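Ribosome biogenesis GTPase A (Thermotoga maritima, PDB 3CNN) binds GTP and probably acts as a GTPase required for a late step in assembly of the 50S ribosomal subunit. Local coordinates at residues V26-A31 with I50-K55; T37-V42 with G153-N158; N54-A59 with V78-K83. All coordinates share one frame; numbering follows the deposited sequence.

Interaction 1 (V26-A31 with I50-K55); sequences VEVRDA and IILLNK. With GTP (guanosine-5'-triphosphate), chain B.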
loop_
_atom_site.group_PDB
_atom_site.type_symbol
_atom_site.label_atom_id
_atom_site.label_comp_id
_atom_site.label_asym_id
_atom_site.label_seq_id
_atom_site.Cartn_x
_atom_site.Cartn_y
_atom_site.Cartn_z
ATOM N N VAL A 26 -8.391 -9.528 6.383
ATOM C CA VAL A 26 -7.013 -9.331 5.925
ATOM C C VAL A 26 -6.780 -7.865 5.496
ATOM O O VAL A 26 -7.360 -7.365 4.523
ATOM C CB VAL A 26 -6.615 -10.341 4.824
ATOM C CG1 VAL A 26 -5.179 -10.150 4.423
ATOM C CG2 VAL A 26 -6.806 -11.772 5.337
ATOM N N GLU A 27 -5.951 -7.185 6.276
ATOM C CA GLU A 27 -5.625 -5.772 6.055
ATOM C C GLU A 27 -4.359 -5.721 5.208
ATOM O O GLU A 27 -3.265 -5.971 5.699
ATOM C CB GLU A 27 -5.427 -5.074 7.407
ATOM C CG GLU A 27 -5.359 -3.554 7.346
ATOM C CD GLU A 27 -5.043 -2.938 8.704
ATOM O OE1 GLU A 27 -5.203 -1.719 8.854
ATOM O OE2 GLU A 27 -4.618 -3.655 9.627
ATOM N N VAL A 28 -4.538 -5.438 3.921
ATOM C CA VAL A 28 -3.447 -5.366 2.971
ATOM C C VAL A 28 -2.776 -3.976 3.006
ATOM O O VAL A 28 -3.358 -2.956 2.561
ATOM C CB VAL A 28 -3.947 -5.660 1.555
ATOM C CG1 VAL A 28 -2.788 -5.623 0.558
ATOM C CG2 VAL A 28 -4.713 -7.004 1.512
ATOM N N ARG A 29 -1.548 -3.954 3.534
ATOM C CA ARG A 29 -0.778 -2.725 3.686
ATOM C C ARG A 29 0.383 -2.765 2.726
ATOM O O ARG A 29 0.675 -3.828 2.157
ATOM C CB ARG A 29 -0.262 -2.568 5.118
ATOM C CG ARG A 29 -1.323 -2.661 6.165
ATOM C CD ARG A 29 -0.809 -2.179 7.469
ATOM N NE ARG A 29 -1.817 -2.353 8.495
ATOM C CZ ARG A 29 -1.691 -1.984 9.765
ATOM N NH1 ARG A 29 -0.593 -1.379 10.176
ATOM N NH2 ARG A 29 -2.690 -2.209 10.628
ATOM N N ASP A 30 1.039 -1.615 2.537
ATOM C CA ASP A 30 2.257 -1.545 1.753
ATOM C C ASP A 30 3.371 -1.640 2.790
ATOM O O ASP A 30 3.347 -0.913 3.780
ATOM C CB ASP A 30 2.293 -0.243 0.930
ATOM C CG ASP A 30 3.358 -0.256 -0.174
ATOM O OD1 ASP A 30 4.509 -0.607 0.102
ATOM O OD2 ASP A 30 3.061 0.098 -1.337
ATOM N N ALA A 31 4.302 -2.580 2.612
ATOM C CA ALA A 31 5.418 -2.772 3.578
ATOM C C ALA A 31 6.320 -1.548 3.686
ATOM O O ALA A 31 7.000 -1.354 4.703
ATOM C CB ALA A 31 6.262 -4.025 3.225
ATOM N N ILE A 50 -5.634 -10.133 10.287
ATOM C CA ILE A 50 -4.261 -10.407 9.842
ATOM C C ILE A 50 -3.691 -9.149 9.157
ATOM O O ILE A 50 -4.299 -8.633 8.213
ATOM C CB ILE A 50 -4.203 -11.593 8.827
ATOM C CG1 ILE A 50 -4.846 -12.864 9.416
ATOM C CG2 ILE A 50 -2.760 -11.894 8.397
ATOM C CD1 ILE A 50 -5.103 -13.972 8.380
ATOM N N ILE A 51 -2.544 -8.656 9.635
ATOM C CA ILE A 51 -1.838 -7.580 8.925
ATOM C C ILE A 51 -0.944 -8.183 7.861
ATOM O O ILE A 51 -0.003 -8.924 8.157
ATOM C CB ILE A 51 -1.042 -6.612 9.850
ATOM C CG1 ILE A 51 -2.011 -5.804 10.735
ATOM C CG2 ILE A 51 -0.178 -5.650 9.001
ATOM C CD1 ILE A 51 -1.404 -5.254 12.006
ATOM N N LEU A 52 -1.266 -7.877 6.613
ATOM C CA LEU A 52 -0.501 -8.370 5.504
ATOM C C LEU A 52 0.362 -7.221 4.970
ATOM O O LEU A 52 -0.171 -6.194 4.531
ATOM C CB LEU A 52 -1.454 -8.934 4.443
ATOM C CG LEU A 52 -0.875 -9.715 3.263
ATOM C CD1 LEU A 52 -1.979 -10.403 2.470
ATOM C CD2 LEU A 52 -0.069 -8.802 2.339
ATOM N N LEU A 53 1.689 -7.380 5.068
ATOM C CA LEU A 53 2.643 -6.405 4.535
ATOM C C LEU A 53 3.015 -6.755 3.109
ATOM O O LEU A 53 3.888 -7.590 2.860
ATOM C CB LEU A 53 3.884 -6.272 5.407
ATOM C CG LEU A 53 3.635 -5.837 6.849
ATOM C CD1 LEU A 53 4.937 -5.814 7.594
ATOM C CD2 LEU A 53 2.934 -4.467 6.928
ATOM N N ASN A 54 2.339 -6.096 2.173
ATOM C CA ASN A 54 2.463 -6.416 0.767
ATOM C C ASN A 54 3.633 -5.678 0.087
ATOM O O ASN A 54 4.171 -4.722 0.633
ATOM C CB ASN A 54 1.131 -6.114 0.070
ATOM C CG ASN A 54 0.944 -6.908 -1.181
ATOM O OD1 ASN A 54 1.447 -8.005 -1.292
ATOM N ND2 ASN A 54 0.209 -6.364 -2.127
ATOM N N LYS A 55 4.023 -6.168 -1.089
ATOM C CA LYS A 55 5.002 -5.534 -1.970
ATOM C C LYS A 55 6.407 -5.513 -1.369
ATOM O O LYS A 55 7.121 -4.511 -1.513
ATOM C CB LYS A 55 4.566 -4.106 -2.347
ATOM C CG LYS A 55 3.212 -3.994 -3.023
ATOM C CD LYS A 55 2.990 -2.577 -3.554
ATOM C CE LYS A 55 1.696 -2.450 -4.332
ATOM N NZ LYS A 55 1.329 -1.033 -4.636
HETATM P PG GTP B . -7.394 -0.309 -5.802
HETATM O O1G GTP B . -7.981 -0.311 -4.388
HETATM O O2G GTP B . -7.101 1.126 -6.215
HETATM O O3G GTP B . -8.361 -0.880 -6.832
HETATM O O3B GTP B . -6.020 -1.159 -5.920
HETATM P PB GTP B . -5.797 -2.624 -5.283
HETATM O O1B GTP B . -5.685 -2.509 -3.779
HETATM O O2B GTP B . -6.892 -3.578 -5.692
HETATM O O3A GTP B . -4.359 -2.980 -5.849
HETATM P PA GTP B . -3.944 -3.669 -7.217
HETATM O O1A GTP B . -3.822 -5.154 -6.988
HETATM O O2A GTP B . -4.772 -3.293 -8.412
HETATM O "O5'" GTP B . -2.438 -3.112 -7.336
HETATM C "C5'" GTP B . -2.138 -1.811 -7.793
HETATM C "C4'" GTP B . -0.790 -1.887 -8.489
HETATM O "O4'" GTP B . 0.147 -2.507 -7.633
HETATM C "C3'" GTP B . -0.846 -2.739 -9.735
HETATM O "O3'" GTP B . -0.090 -2.098 -10.740
HETATM C "C2'" GTP B . -0.197 -4.043 -9.330
HETATM O "O2'" GTP B . 0.452 -4.615 -10.435
HETATM C "C1'" GTP B . 0.782 -3.601 -8.260
HETATM N N9 GTP B . 1.118 -4.616 -7.229
HETATM C C8 GTP B . 0.245 -5.367 -6.463
HETATM N N7 GTP B . 0.976 -6.146 -5.641
HETATM C C5 GTP B . 2.297 -5.922 -5.873
HETATM C C6 GTP B . 3.459 -6.445 -5.310
HETATM O O6 GTP B . 3.395 -7.306 -4.426
HETATM N N1 GTP B . 4.698 -6.000 -5.752
HETATM C C2 GTP B . 4.767 -5.041 -6.751
HETATM N N2 GTP B . 5.944 -4.610 -7.184
HETATM N N3 GTP B . 3.605 -4.523 -7.295
HETATM C C4 GTP B . 2.394 -4.957 -6.866
HETATM O O HOH W 1 0.849 0.651 -2.791
#
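Arg-29 and Ile-51 meet where two parallel strands, 26-30 and 50-54, run side by side with 32° between their directions. Five backbone hydrogen bonds, their donors alternating between the strands, run from Glu-27 N to Ile-50 O as far as Ala-31 N to Asn-54 O. Packing is closest on the face that carries Glu-27, Arg-29 and Ile-51. With CG opposite the carbonyl carbon (chi1 -54°) and the chain extended to NE, Arg-29 spreads one guanidinium face on Ile-51, NH2 lying 3.6 Å from CD1. The same NH2 drives a 2.6 Å salt bridge into Glu-27 OE2, in its own plane but from above that of the carboxylate, whose OE1 accepts Ala-39 N. With a leucine in place of Arg-29, the buried Glu-27 OE2 would probably lose its charged mate and Ile-51 its flat cover. On the other face Val-26 CG1 packs against Leu-52 CD1 at 3.8 Å, and Leu-52 also touches Ile-115 of helix 112-120. Contact loosens at the C-terminal ends: Asp-30 OD2 and Lys-55 NZ stand 3.9 Å apart, a long ion pair with a water near both, while Arg-32 and Asn-109 O supply their stronger partners. Lys-55 CG lies 3.4 Å from GTP C6. Strand 50-54 ends at Asn-54, which with Lys-55 opens the NKxD (G4) motif, here in a circularly permuted P-loop GTPase domain.

Interaction 2 (T37-V42 with G153-N158); sequences TSAYGV and GILYKN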
loop_
_atom_site.group_PDB
_atom_site.type_symbol
_atom_site.label_atom_id
_atom_site.label_comp_id
_atom_site.label_asym_id
_atom_site.label_seq_id
_atom_site.Cartn_x
_atom_site.Cartn_y
_atom_site.Cartn_z
ATOM N N THR A 37 -0.439 3.290 5.526
ATOM C CA THR A 37 -1.397 2.413 4.877
ATOM C C THR A 37 -2.146 1.497 5.861
ATOM O O THR A 37 -2.699 0.487 5.460
ATOM C CB THR A 37 -0.754 1.573 3.743
ATOM O OG1 THR A 37 0.288 0.755 4.269
ATOM C CG2 THR A 37 -0.215 2.462 2.638
ATOM N N SER A 38 -2.159 1.847 7.143
ATOM C CA SER A 38 -3.003 1.145 8.108
ATOM C C SER A 38 -4.465 1.483 7.837
ATOM O O SER A 38 -4.772 2.498 7.197
ATOM C CB SER A 38 -2.635 1.547 9.528
ATOM O OG SER A 38 -3.133 2.841 9.808
ATOM N N ALA A 39 -5.380 0.649 8.315
ATOM C CA ALA A 39 -6.807 0.922 8.110
ATOM C C ALA A 39 -7.438 1.645 9.300
ATOM O O ALA A 39 -8.523 1.274 9.744
ATOM C CB ALA A 39 -7.555 -0.368 7.804
ATOM N N TYR A 40 -6.740 2.662 9.814
ATOM C CA TYR A 40 -7.188 3.491 10.945
ATOM C C TYR A 40 -8.510 4.166 10.602
ATOM O O TYR A 40 -8.675 4.694 9.494
ATOM C CB TYR A 40 -6.142 4.564 11.201
ATOM C CG TYR A 40 -5.940 5.046 12.628
ATOM C CD1 TYR A 40 -5.321 4.237 13.583
ATOM C CD2 TYR A 40 -6.281 6.349 12.994
ATOM C CE1 TYR A 40 -5.091 4.699 14.887
ATOM C CE2 TYR A 40 -6.058 6.823 14.282
ATOM C CZ TYR A 40 -5.463 5.996 15.228
ATOM O OH TYR A 40 -5.246 6.466 16.514
ATOM N N GLY A 41 -9.444 4.141 11.554
ATOM C CA GLY A 41 -10.765 4.737 11.370
ATOM C C GLY A 41 -11.870 3.697 11.428
ATOM O O GLY A 41 -12.936 3.936 12.014
ATOM N N VAL A 42 -11.610 2.540 10.819
ATOM C CA VAL A 42 -12.564 1.436 10.805
ATOM C C VAL A 42 -12.241 0.437 11.915
ATOM O O VAL A 42 -11.081 0.077 12.141
ATOM C CB VAL A 42 -12.664 0.753 9.400
ATOM C CG1 VAL A 42 -11.291 0.462 8.828
ATOM C CG2 VAL A 42 -13.516 -0.512 9.456
ATOM N N GLY A 153 -12.942 -4.440 0.360
ATOM C CA GLY A 153 -13.382 -3.150 0.880
ATOM C C GLY A 153 -12.267 -2.111 0.781
ATOM O O GLY A 153 -11.170 -2.311 1.306
ATOM N N ILE A 154 -12.544 -1.011 0.085
ATOM C CA ILE A 154 -11.573 0.067 -0.075
ATOM C C ILE A 154 -11.795 1.091 1.023
ATOM O O ILE A 154 -12.884 1.656 1.137
ATOM C CB ILE A 154 -11.659 0.718 -1.478
ATOM C CG1 ILE A 154 -11.417 -0.350 -2.551
ATOM C CG2 ILE A 154 -10.646 1.855 -1.613
ATOM C CD1 ILE A 154 -11.924 -0.019 -3.961
ATOM N N LEU A 155 -10.767 1.308 1.842
ATOM C CA LEU A 155 -10.834 2.311 2.907
ATOM C C LEU A 155 -10.166 3.626 2.527
ATOM O O LEU A 155 -9.024 3.666 2.081
ATOM C CB LEU A 155 -10.218 1.802 4.214
ATOM C CG LEU A 155 -10.537 0.372 4.656
ATOM C CD1 LEU A 155 -9.471 -0.106 5.590
ATOM C CD2 LEU A 155 -11.906 0.253 5.294
ATOM N N TYR A 156 -10.911 4.701 2.718
ATOM C CA TYR A 156 -10.388 6.046 2.612
ATOM C C TYR A 156 -10.321 6.570 4.026
ATOM O O TYR A 156 -11.243 6.344 4.813
ATOM C CB TYR A 156 -11.320 6.900 1.757
ATOM C CG TYR A 156 -11.556 6.303 0.386
ATOM C CD1 TYR A 156 -10.747 6.646 -0.693
ATOM C CD2 TYR A 156 -12.573 5.374 0.178
ATOM C CE1 TYR A 156 -10.960 6.091 -1.956
ATOM C CE2 TYR A 156 -12.786 4.818 -1.076
ATOM C CZ TYR A 156 -11.977 5.181 -2.135
ATOM O OH TYR A 156 -12.196 4.625 -3.377
ATOM N N LYS A 157 -9.221 7.228 4.366
ATOM C CA LYS A 157 -9.089 7.800 5.698
ATOM C C LYS A 157 -8.842 9.305 5.686
ATOM O O LYS A 157 -8.539 9.876 4.639
ATOM C CB LYS A 157 -8.054 7.047 6.550
ATOM C CG LYS A 157 -6.724 6.742 5.893
ATOM C CD LYS A 157 -5.683 6.509 6.978
ATOM C CE LYS A 157 -4.679 5.474 6.572
ATOM N NZ LYS A 157 -3.795 5.159 7.719
ATOM N N ASN A 158 -9.000 9.936 6.851
ATOM C CA ASN A 158 -8.864 11.389 6.952
ATOM C C ASN A 158 -7.403 11.835 6.923
ATOM O O ASN A 158 -6.557 11.324 7.674
ATOM C CB ASN A 158 -9.664 11.969 8.143
ATOM C CG ASN A 158 -8.784 12.450 9.300
ATOM O OD1 ASN A 158 -8.251 11.646 10.072
ATOM N ND2 ASN A 158 -8.663 13.773 9.444
HETATM O O HOH W 2 -10.971 5.704 7.455
#
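Thr-37 only grazes residues 153-158, its N standing 4.4 Å from Lys-157 NZ, while its hydroxyl is occupied by Ala-33 O. Contact proper begins at Ser-38. Lys-157 NZ gives Ser-38 O a weak hydrogen bond of 2.9 Å, and CE of the same lysine is almost as near, so the oxygen sits beside the CE-NZ bond, which fits the weakness of the hydrogen bond. CG of Lys-157 is wedged between its own N and carbonyl carbon (chi1 47°), and a bend at chi3 completes the path to the loop. A second weak bond from Lys-157 NZ goes to Ala-36 O, while Ser-38 OG is taken by Phe-35 O. At Ala-39 the modelled approach of CB to Leu-155 CD1 is too short to be trusted. Residues 153-158 open with Gly-153, a GTP-binding residue and the glycine of the DxxG (G3) motif, after which a P-loop GTPase normally continues into switch II; residues 155-158 leave the sheet in that position, though the backbone of Leu-155 still bonds to Gly-106. Next along the loop, Tyr-40 turns its ring away and contributes backbone instead: its O lies 3.8 Å from Lys-157 CB, and a water donates both to this oxygen, at 3.2 Å, and to Tyr-156 O, at 2.7 Å. Val-42 closes the walk. Its CG1 is set between backbone N and carbonyl carbon (chi1 47°); the Val-42 and Leu-155 side chains cross at about a right angle, CG1 of Val-42 3.6 Å from CD2 of Leu-155, and Ile-15 of helix 14-19 touches both.

Interaction 3 (N54-A59 with V78-K83); sequences NKVDIA and VITTHK. With GTP (guanosine-5'-triphosphate), chain B.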
loop_
_atom_site.group_PDB
_atom_site.type_symbol
_atom_site.label_atom_id
_atom_site.label_comp_id
_atom_site.label_asym_id
_atom_site.label_seq_id
_atom_site.Cartn_x
_atom_site.Cartn_y
_atom_site.Cartn_z
ATOM N N ASN A 54 2.339 -6.096 2.173
ATOM C CA ASN A 54 2.463 -6.416 0.767
ATOM C C ASN A 54 3.633 -5.678 0.087
ATOM O O ASN A 54 4.171 -4.722 0.633
ATOM C CB ASN A 54 1.131 -6.114 0.070
ATOM C CG ASN A 54 0.944 -6.908 -1.181
ATOM O OD1 ASN A 54 1.447 -8.005 -1.292
ATOM N ND2 ASN A 54 0.209 -6.364 -2.127
ATOM N N LYS A 55 4.023 -6.168 -1.089
ATOM C CA LYS A 55 5.002 -5.534 -1.970
ATOM C C LYS A 55 6.407 -5.513 -1.369
ATOM O O LYS A 55 7.121 -4.511 -1.513
ATOM C CB LYS A 55 4.566 -4.106 -2.347
ATOM C CG LYS A 55 3.212 -3.994 -3.023
ATOM C CD LYS A 55 2.990 -2.577 -3.554
ATOM C CE LYS A 55 1.696 -2.450 -4.332
ATOM N NZ LYS A 55 1.329 -1.033 -4.636
ATOM N N VAL A 56 6.802 -6.596 -0.686
ATOM C CA VAL A 56 8.104 -6.614 0.002
ATOM C C VAL A 56 9.223 -6.660 -1.031
ATOM O O VAL A 56 10.397 -6.390 -0.713
ATOM C CB VAL A 56 8.260 -7.767 1.051
ATOM C CG1 VAL A 56 7.230 -7.634 2.162
ATOM C CG2 VAL A 56 8.214 -9.150 0.398
ATOM N N ASP A 57 8.832 -6.962 -2.274
ATOM C CA ASP A 57 9.764 -7.080 -3.384
ATOM C C ASP A 57 10.363 -5.726 -3.776
ATOM O O ASP A 57 11.486 -5.659 -4.286
ATOM C CB ASP A 57 9.102 -7.775 -4.589
ATOM C CG ASP A 57 7.862 -7.055 -5.082
ATOM O OD1 ASP A 57 7.054 -6.653 -4.232
ATOM O OD2 ASP A 57 7.695 -6.884 -6.317
ATOM N N ILE A 58 9.612 -4.652 -3.522
ATOM C CA ILE A 58 10.065 -3.297 -3.836
ATOM C C ILE A 58 10.316 -2.463 -2.574
ATOM O O ILE A 58 10.451 -1.240 -2.649
ATOM C CB ILE A 58 9.101 -2.580 -4.821
ATOM C CG1 ILE A 58 7.677 -2.481 -4.233
ATOM C CG2 ILE A 58 9.119 -3.287 -6.187
ATOM C CD1 ILE A 58 6.733 -1.649 -5.038
ATOM N N ALA A 59 10.394 -3.140 -1.428
ATOM C CA ALA A 59 10.616 -2.491 -0.130
ATOM C C ALA A 59 12.001 -2.770 0.433
ATOM O O ALA A 59 12.583 -3.823 0.178
ATOM C CB ALA A 59 9.554 -2.927 0.878
ATOM N N VAL A 78 0.769 -10.828 11.921
ATOM C CA VAL A 78 1.348 -10.170 10.763
ATOM C C VAL A 78 2.079 -11.147 9.842
ATOM O O VAL A 78 2.795 -12.036 10.315
ATOM C CB VAL A 78 2.275 -9.002 11.196
ATOM C CG1 VAL A 78 3.422 -9.508 12.080
ATOM C CG2 VAL A 78 2.817 -8.273 9.998
ATOM N N ILE A 79 1.892 -10.965 8.533
ATOM C CA ILE A 79 2.667 -11.675 7.503
ATOM C C ILE A 79 3.202 -10.703 6.434
ATOM O O ILE A 79 2.771 -9.546 6.373
ATOM C CB ILE A 79 1.840 -12.785 6.805
ATOM C CG1 ILE A 79 0.582 -12.190 6.170
ATOM C CG2 ILE A 79 1.494 -13.904 7.792
ATOM C CD1 ILE A 79 0.219 -12.793 4.831
ATOM N N THR A 80 4.148 -11.180 5.618
ATOM C CA THR A 80 4.682 -10.421 4.486
ATOM C C THR A 80 4.583 -11.247 3.203
ATOM O O THR A 80 4.712 -12.476 3.245
ATOM C CB THR A 80 6.175 -10.012 4.682
ATOM O OG1 THR A 80 7.020 -11.155 4.530
ATOM C CG2 THR A 80 6.431 -9.351 6.057
ATOM N N THR A 81 4.365 -10.583 2.068
ATOM C CA THR A 81 4.247 -11.269 0.775
ATOM C C THR A 81 4.378 -10.279 -0.372
ATOM O O THR A 81 4.594 -9.103 -0.143
ATOM C CB THR A 81 2.909 -12.049 0.673
ATOM O OG1 THR A 81 2.860 -12.814 -0.542
ATOM C CG2 THR A 81 1.717 -11.101 0.746
ATOM N N HIS A 82 4.252 -10.774 -1.603
ATOM C CA HIS A 82 4.264 -9.957 -2.815
ATOM C C HIS A 82 3.661 -10.753 -3.986
ATOM O O HIS A 82 3.542 -11.962 -3.905
ATOM C CB HIS A 82 5.691 -9.484 -3.142
ATOM C CG HIS A 82 6.642 -10.594 -3.472
ATOM N ND1 HIS A 82 6.951 -10.952 -4.769
ATOM C CD2 HIS A 82 7.358 -11.423 -2.673
ATOM C CE1 HIS A 82 7.804 -11.962 -4.751
ATOM N NE2 HIS A 82 8.068 -12.263 -3.494
ATOM N N LYS A 83 3.261 -10.052 -5.043
ATOM C CA LYS A 83 2.807 -10.624 -6.323
ATOM C C LYS A 83 3.420 -11.984 -6.683
ATOM O O LYS A 83 2.699 -12.956 -6.898
ATOM C CB LYS A 83 3.162 -9.663 -7.463
ATOM C CG LYS A 83 2.050 -8.792 -7.951
ATOM C CD LYS A 83 2.219 -8.434 -9.428
ATOM C CE LYS A 83 3.370 -7.455 -9.708
ATOM N NZ LYS A 83 4.742 -8.079 -9.794
HETATM P PG GTP B . -7.394 -0.309 -5.802
HETATM O O1G GTP B . -7.981 -0.311 -4.388
HETATM O O2G GTP B . -7.101 1.126 -6.215
HETATM O O3G GTP B . -8.361 -0.880 -6.832
HETATM O O3B GTP B . -6.020 -1.159 -5.920
HETATM P PB GTP B . -5.797 -2.624 -5.283
HETATM O O1B GTP B . -5.685 -2.509 -3.779
HETATM O O2B GTP B . -6.892 -3.578 -5.692
HETATM O O3A GTP B . -4.359 -2.980 -5.849
HETATM P PA GTP B . -3.944 -3.669 -7.217
HETATM O O1A GTP B . -3.822 -5.154 -6.988
HETATM O O2A GTP B . -4.772 -3.293 -8.412
HETATM O "O5'" GTP B . -2.438 -3.112 -7.336
HETATM C "C5'" GTP B . -2.138 -1.811 -7.793
HETATM C "C4'" GTP B . -0.790 -1.887 -8.489
HETATM O "O4'" GTP B . 0.147 -2.507 -7.633
HETATM C "C3'" GTP B . -0.846 -2.739 -9.735
HETATM O "O3'" GTP B . -0.090 -2.098 -10.740
HETATM C "C2'" GTP B . -0.197 -4.043 -9.330
HETATM O "O2'" GTP B . 0.452 -4.615 -10.435
HETATM C "C1'" GTP B . 0.782 -3.601 -8.260
HETATM N N9 GTP B . 1.118 -4.616 -7.229
HETATM C C8 GTP B . 0.245 -5.367 -6.463
HETATM N N7 GTP B . 0.976 -6.146 -5.641
HETATM C C5 GTP B . 2.297 -5.922 -5.873
HETATM C C6 GTP B . 3.459 -6.445 -5.310
HETATM O O6 GTP B . 3.395 -7.306 -4.426
HETATM N N1 GTP B . 4.698 -6.000 -5.752
HETATM C C2 GTP B . 4.767 -5.041 -6.751
HETATM N N2 GTP B . 5.944 -4.610 -7.184
HETATM N N3 GTP B . 3.605 -4.523 -7.295
HETATM C C4 GTP B . 2.394 -4.957 -6.866
HETATM O O HOH W 3 6.699 -9.379 -6.960
#
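Asp-57 uses both ends of its short side chain: CB lies over the face of the His-82 ring in a CH-pi contact, 4.1 Å from the centroid and 26° off the normal, while the carboxylate reads the guanine of GTP. It is the aspartate of the NKxD (G4) motif, Asn-54 to Asp-57, and residues 81-83 stand where the G5 loop lies in other P-loop GTPases. OD1 of Asp-57 accepts GTP N1 at 2.9 Å and OD2 accepts GTP N2 at 3.0 Å, the two-pronged recognition that selects guanine. A chi1 of 58°, with CG between the backbone N and carbonyl carbon, swings the carboxylate to the base. From residues 78-83, Lys-83 N donates to GTP O6 at 2.8 Å, so the two loops hold one edge of the base by three hydrogen bonds. Its faces are sandwiched: the aliphatic chain of Lys-55 covers one, and on the other Lys-83 CG lies 3.6 Å from GTP C5.

Behind the base the loops hold each other more lightly. Val-56 N gives Thr-81 O a straight but weak hydrogen bond of 3.4 Å. The branches of Val-56 divide the remaining contact, CG1 packing on Thr-80 CB at 3.6 Å and CG2 meeting His-82 CD2 obliquely. Asn-54 brings OD1 alongside the Thr-81 methyl, while its ND2 binds Thr-110 O and so ties the G4 motif to the phosphate-binding loop. Lys-118 NZ donates to the carbonyl oxygens of His-82 and Lys-83. Carboxylate and imidazole planes of Asp-57 and His-82 are 21° apart, and one water joins the pair, 2.7 Å from His-82 ND1 and weakly bonded to Asp-57 OD2.

In the fold
All three contacts reach the same mixed sheet; interactions 1 and 3 touch GTP directly. These two have centres 7 Å apart and share Asn-54 and Lys-55: strand 48-54 pairs with strand 24-30 in one and has strand 78-80 as its other neighbour, through bonds such as Leu-53 N to Ile-79 O at 2.8 Å. Interaction 3 holds the base of the nucleotide. Interaction 2, about 13 Å from interaction 1 between centres, adjoins it through Asp-30 N and Thr-37 OG1, 3.0 Å apart. Its centre is about 19 Å from that of interaction 3, on the opposite side of the chain's centre, and it contributes Gly-153 to the GTP site.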